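Ribonuclease T2 (Homo sapiens, PDB 3T0O) cleaves single-stranded RNA, preferentially between purine and uridine residues, releasing fragments that end in a 2',3'-cyclic phosphate and helping innate immunity sense microbial RNA. Local coordinates at residues A[168-180]-A[214-226]. Sequence-based numbering, arbitrary orientation.
Sequences EVQTIGQIELCLT and LRVCEDGPVFYPP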
loop_
_atom_site.group_PDB
_atom_site.type_symbol
_atom_site.label_atom_id
_atom_site.label_comp_id
_atom_site.label_asym_id
_atom_site.label_seq_id
_atom_site.Cartn_x
_atom_site.Cartn_y
_atom_site.Cartn_z
ATOM N N GLU A 168 3.634 7.253 24.100
ATOM C CA GLU A 168 4.494 6.187 23.646
ATOM C C GLU A 168 5.226 6.690 22.365
ATOM O O GLU A 168 5.514 7.869 22.252
ATOM C CB GLU A 168 3.615 4.956 23.441
ATOM C CG GLU A 168 2.344 5.298 22.614
ATOM C CD GLU A 168 1.207 4.300 22.786
ATOM O OE1 GLU A 168 0.437 4.435 23.770
ATOM O OE2 GLU A 168 1.068 3.399 21.930
ATOM N N VAL A 169 5.521 5.819 21.397
ATOM C CA VAL A 169 6.227 6.260 20.174
ATOM C C VAL A 169 5.314 6.006 18.976
ATOM O O VAL A 169 4.365 5.236 19.052
ATOM C CB VAL A 169 7.649 5.555 19.916
ATOM C CG1 VAL A 169 8.645 5.825 21.079
ATOM C CG2 VAL A 169 7.496 4.140 19.718
ATOM N N GLN A 170 5.577 6.720 17.887
ATOM C CA GLN A 170 4.840 6.529 16.621
ATOM C C GLN A 170 4.961 5.064 16.159
ATOM O O GLN A 170 5.925 4.364 16.439
ATOM C CB GLN A 170 5.377 7.473 15.572
ATOM C CG GLN A 170 6.850 7.153 15.211
ATOM C CD GLN A 170 7.554 8.154 14.381
ATOM O OE1 GLN A 170 6.950 9.054 13.772
ATOM N NE2 GLN A 170 8.855 8.035 14.395
ATOM N N THR A 171 3.976 4.676 15.372
ATOM C CA THR A 171 3.908 3.325 14.883
ATOM C C THR A 171 3.937 3.324 13.355
ATOM O O THR A 171 3.125 4.017 12.735
ATOM C CB THR A 171 2.602 2.743 15.327
ATOM O OG1 THR A 171 2.460 2.946 16.754
ATOM C CG2 THR A 171 2.627 1.242 15.001
ATOM N N ILE A 172 4.858 2.563 12.752
ATOM C CA ILE A 172 4.928 2.554 11.266
ATOM C C ILE A 172 3.692 1.912 10.713
ATOM O O ILE A 172 3.304 0.852 11.178
ATOM C CB ILE A 172 6.221 1.922 10.768
ATOM C CG1 ILE A 172 6.326 2.103 9.234
ATOM C CG2 ILE A 172 6.279 0.372 11.058
ATOM C CD1 ILE A 172 7.689 1.574 8.689
ATOM N N GLY A 173 3.155 2.536 9.659
ATOM C CA GLY A 173 1.880 2.073 9.065
ATOM C C GLY A 173 1.958 1.900 7.563
ATOM O O GLY A 173 1.224 1.087 7.065
ATOM N N GLN A 174 2.763 2.724 6.874
ATOM C CA GLN A 174 2.567 2.746 5.387
ATOM C C GLN A 174 3.868 3.113 4.718
ATOM O O GLN A 174 4.574 3.976 5.213
ATOM C CB GLN A 174 1.409 3.726 5.075
ATOM C CG GLN A 174 1.084 3.793 3.569
ATOM C CD GLN A 174 -0.353 4.347 3.431
ATOM O OE1 GLN A 174 -1.277 3.557 3.448
ATOM N NE2 GLN A 174 -0.462 5.618 3.208
ATOM N N ILE A 175 4.186 2.418 3.620
ATOM C CA ILE A 175 5.415 2.696 2.879
ATOM C C ILE A 175 5.015 2.940 1.457
ATOM O O ILE A 175 4.246 2.151 0.877
ATOM C CB ILE A 175 6.331 1.541 3.009
ATOM C CG1 ILE A 175 6.850 1.430 4.480
ATOM C CG2 ILE A 175 7.469 1.624 1.931
ATOM C CD1 ILE A 175 7.717 0.143 4.726
ATOM N N GLU A 176 5.449 4.050 0.933
ATOM C CA GLU A 176 5.069 4.501 -0.446
ATOM C C GLU A 176 6.307 4.514 -1.289
ATOM O O GLU A 176 7.353 4.998 -0.875
ATOM C CB GLU A 176 4.433 5.874 -0.458
ATOM C CG GLU A 176 3.195 5.840 0.477
ATOM C CD GLU A 176 2.440 7.095 0.422
ATOM O OE1 GLU A 176 2.979 8.075 -0.054
ATOM O OE2 GLU A 176 1.301 7.105 0.915
ATOM N N LEU A 177 6.191 3.984 -2.512
ATOM C CA LEU A 177 7.314 3.993 -3.486
ATOM C C LEU A 177 6.718 4.589 -4.760
ATOM O O LEU A 177 5.678 4.141 -5.257
ATOM C CB LEU A 177 7.823 2.585 -3.793
ATOM C CG LEU A 177 8.546 1.927 -2.582
ATOM C CD1 LEU A 177 8.548 0.399 -2.710
ATOM C CD2 LEU A 177 9.961 2.528 -2.538
ATOM N N CYS A 178 7.397 5.595 -5.298
ATOM C CA CYS A 178 6.882 6.220 -6.519
ATOM C C CYS A 178 7.351 5.444 -7.745
ATOM O O CYS A 178 8.421 4.845 -7.774
ATOM C CB CYS A 178 7.315 7.663 -6.603
ATOM S SG CYS A 178 6.328 8.602 -5.367
ATOM N N LEU A 179 6.510 5.491 -8.776
ATOM C CA LEU A 179 6.715 4.680 -9.995
ATOM C C LEU A 179 6.421 5.519 -11.206
ATOM O O LEU A 179 5.564 6.415 -11.184
ATOM C CB LEU A 179 5.771 3.444 -10.015
ATOM C CG LEU A 179 5.908 2.498 -8.843
ATOM C CD1 LEU A 179 4.783 1.461 -8.952
ATOM C CD2 LEU A 179 7.240 1.806 -8.854
ATOM N N THR A 180 7.138 5.259 -12.283
ATOM C CA THR A 180 6.948 6.100 -13.482
ATOM C C THR A 180 5.586 5.862 -14.092
ATOM O O THR A 180 5.010 4.802 -13.981
ATOM C CB THR A 180 8.011 5.861 -14.539
ATOM O OG1 THR A 180 7.917 4.484 -14.998
ATOM C CG2 THR A 180 9.412 6.193 -13.939
ATOM N N LEU A 214 -2.446 8.647 9.166
ATOM C CA LEU A 214 -1.036 8.405 8.786
ATOM C C LEU A 214 -0.405 9.705 8.395
ATOM O O LEU A 214 -1.007 10.540 7.642
ATOM C CB LEU A 214 -0.942 7.487 7.619
ATOM C CG LEU A 214 -1.292 6.076 8.057
ATOM C CD1 LEU A 214 -1.538 5.248 6.808
ATOM C CD2 LEU A 214 -0.195 5.433 8.870
ATOM N N ARG A 215 0.792 9.952 8.937
ATOM C CA ARG A 215 1.524 11.154 8.544
ATOM C C ARG A 215 2.936 10.730 8.337
ATOM O O ARG A 215 3.337 9.684 8.762
ATOM C CB ARG A 215 1.500 12.178 9.679
ATOM C CG ARG A 215 0.146 12.773 9.947
ATOM C CD ARG A 215 -0.371 13.618 8.808
ATOM N NE ARG A 215 -1.488 14.457 9.276
ATOM C CZ ARG A 215 -2.753 14.064 9.244
ATOM N NH1 ARG A 215 -3.031 12.825 8.787
ATOM N NH2 ARG A 215 -3.721 14.912 9.682
ATOM N N VAL A 216 3.750 11.615 7.756
ATOM C CA VAL A 216 5.161 11.233 7.595
ATOM C C VAL A 216 5.753 10.861 8.949
ATOM O O VAL A 216 5.541 11.538 9.956
ATOM C CB VAL A 216 5.938 12.426 6.981
ATOM C CG1 VAL A 216 5.696 13.655 7.780
ATOM C CG2 VAL A 216 7.393 12.120 6.894
ATOM N N CYS A 217 6.504 9.750 8.985
ATOM C CA CYS A 217 7.165 9.386 10.234
ATOM C C CYS A 217 8.219 10.386 10.589
ATOM O O CYS A 217 9.018 10.766 9.732
ATOM C CB CYS A 217 7.831 8.027 10.129
ATOM S SG CYS A 217 6.711 6.673 9.810
ATOM N N GLU A 218 8.246 10.740 11.865
ATOM C CA GLU A 218 9.298 11.608 12.395
ATOM C C GLU A 218 10.633 10.858 12.506
ATOM O O GLU A 218 10.639 9.686 12.841
ATOM C CB GLU A 218 8.848 12.089 13.759
ATOM C CG GLU A 218 7.600 12.974 13.698
ATOM C CD GLU A 218 7.865 14.318 12.949
ATOM O OE1 GLU A 218 8.954 14.507 12.394
ATOM O OE2 GLU A 218 6.881 14.961 12.743
ATOM N N ASP A 219 11.782 11.509 12.252
ATOM C CA ASP A 219 13.028 10.806 12.530
ATOM C C ASP A 219 13.024 10.376 13.996
ATOM O O ASP A 219 12.506 11.090 14.913
ATOM C CB ASP A 219 14.250 11.687 12.263
ATOM C CG ASP A 219 14.420 12.054 10.787
ATOM O OD1 ASP A 219 15.152 13.042 10.511
ATOM O OD2 ASP A 219 13.868 11.355 9.920
ATOM N N GLY A 220 13.589 9.223 14.280
ATOM C CA GLY A 220 13.673 8.746 15.638
ATOM C C GLY A 220 13.053 7.373 15.813
ATOM O O GLY A 220 12.817 6.668 14.814
ATOM N N PRO A 221 12.739 7.000 17.035
ATOM C CA PRO A 221 12.224 5.647 17.273
ATOM C C PRO A 221 10.867 5.424 16.675
ATOM O O PRO A 221 10.060 6.373 16.520
ATOM C CB PRO A 221 12.158 5.525 18.824
ATOM C CG PRO A 221 12.916 6.657 19.283
ATOM C CD PRO A 221 13.002 7.709 18.290
ATOM N N VAL A 222 10.685 4.203 16.222
ATOM C CA VAL A 222 9.400 3.867 15.643
ATOM C C VAL A 222 9.081 2.424 16.044
ATOM O O VAL A 222 9.976 1.538 16.103
ATOM C CB VAL A 222 9.426 4.095 14.058
ATOM C CG1 VAL A 222 10.534 3.272 13.416
ATOM C CG2 VAL A 222 8.030 3.694 13.421
ATOM N N PHE A 223 7.823 2.206 16.331
ATOM C CA PHE A 223 7.370 0.839 16.653
ATOM C C PHE A 223 6.866 0.189 15.390
ATOM O O PHE A 223 6.032 0.740 14.671
ATOM C CB PHE A 223 6.246 0.990 17.709
ATOM C CG PHE A 223 5.703 -0.276 18.262
ATOM C CD1 PHE A 223 6.506 -1.375 18.523
ATOM C CD2 PHE A 223 4.355 -0.344 18.567
ATOM C CE1 PHE A 223 5.966 -2.592 19.075
ATOM C CE2 PHE A 223 3.808 -1.554 19.125
ATOM C CZ PHE A 223 4.644 -2.645 19.368
ATOM N N TYR A 224 7.278 -1.057 15.189
ATOM C CA TYR A 224 6.849 -1.859 14.035
ATOM C C TYR A 224 6.193 -3.091 14.703
ATOM O O TYR A 224 6.881 -4.077 15.081
ATOM C CB TYR A 224 8.122 -2.235 13.269
ATOM C CG TYR A 224 7.933 -3.126 12.078
ATOM C CD1 TYR A 224 6.703 -3.180 11.398
ATOM C CD2 TYR A 224 8.996 -3.817 11.582
ATOM C CE1 TYR A 224 6.520 -4.005 10.272
ATOM C CE2 TYR A 224 8.896 -4.596 10.455
ATOM C CZ TYR A 224 7.640 -4.705 9.803
ATOM O OH TYR A 224 7.561 -5.449 8.663
ATOM N N PRO A 225 4.897 -3.037 14.909
ATOM C CA PRO A 225 4.242 -3.935 15.867
ATOM C C PRO A 225 4.014 -5.316 15.330
ATOM O O PRO A 225 3.540 -5.495 14.191
ATOM C CB PRO A 225 2.864 -3.269 16.108
ATOM C CG PRO A 225 2.605 -2.422 14.962
ATOM C CD PRO A 225 4.014 -1.937 14.481
ATOM N N PRO A 226 4.384 -6.330 16.111
ATOM C CA PRO A 226 3.965 -7.714 15.756
ATOM C C PRO A 226 2.432 -7.831 15.763
ATOM O O PRO A 226 1.766 -7.269 16.639
ATOM C CB PRO A 226 4.585 -8.567 16.868
ATOM C CG PRO A 226 5.497 -7.712 17.585
ATOM C CD PRO A 226 5.171 -6.261 17.328
#
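Gln170 reaches into the loop 217-220 and the start of strand 221-222 and uses its whole amide there. OE1 accepts the backbone N-H of Glu218 (N to OE1 2.9 Å) on a lone pair in the carbonyl plane, while NE2 donates to two carbonyls, Glu218 O at 2.9 Å, lying in the amide plane, and Pro221 O at 3.0 Å, slightly tilted from it. Three bonds thus fix the rotation of the amide, carried there by chi1 of 65° and an extended chain. Next to it in the chain, the backbones bridge once, at Thr171 and Phe223: Phe223 N donates to Gln170 O and Ile172 N to Phe223 O (2.9 Å each). On one side of this bridge Val222 CG2 packs on Ile172 CB (3.7 Å), and Ile172 CG2 meets Tyr224 CD1 obliquely; on the other, Val169 CG2 lies against Phe223 CB. Farther along, the Leu214 side chain crosses that of Gln174 at about a right angle, CD1 3.7 Å from Gln174 CD, while Gln174 OE1 is hydrogen-bonded to ND1 of His41, a predicted catalytic residue, and NE2 to Gln159 OE1. Cys217, disulfide-bonded to Cys160, ties the loop to strand 157-161. Gly173 and Gln174 form a classic beta bulge opposite Gln159, within the central antiparallel sheet of the RNase T2 alpha/beta fold.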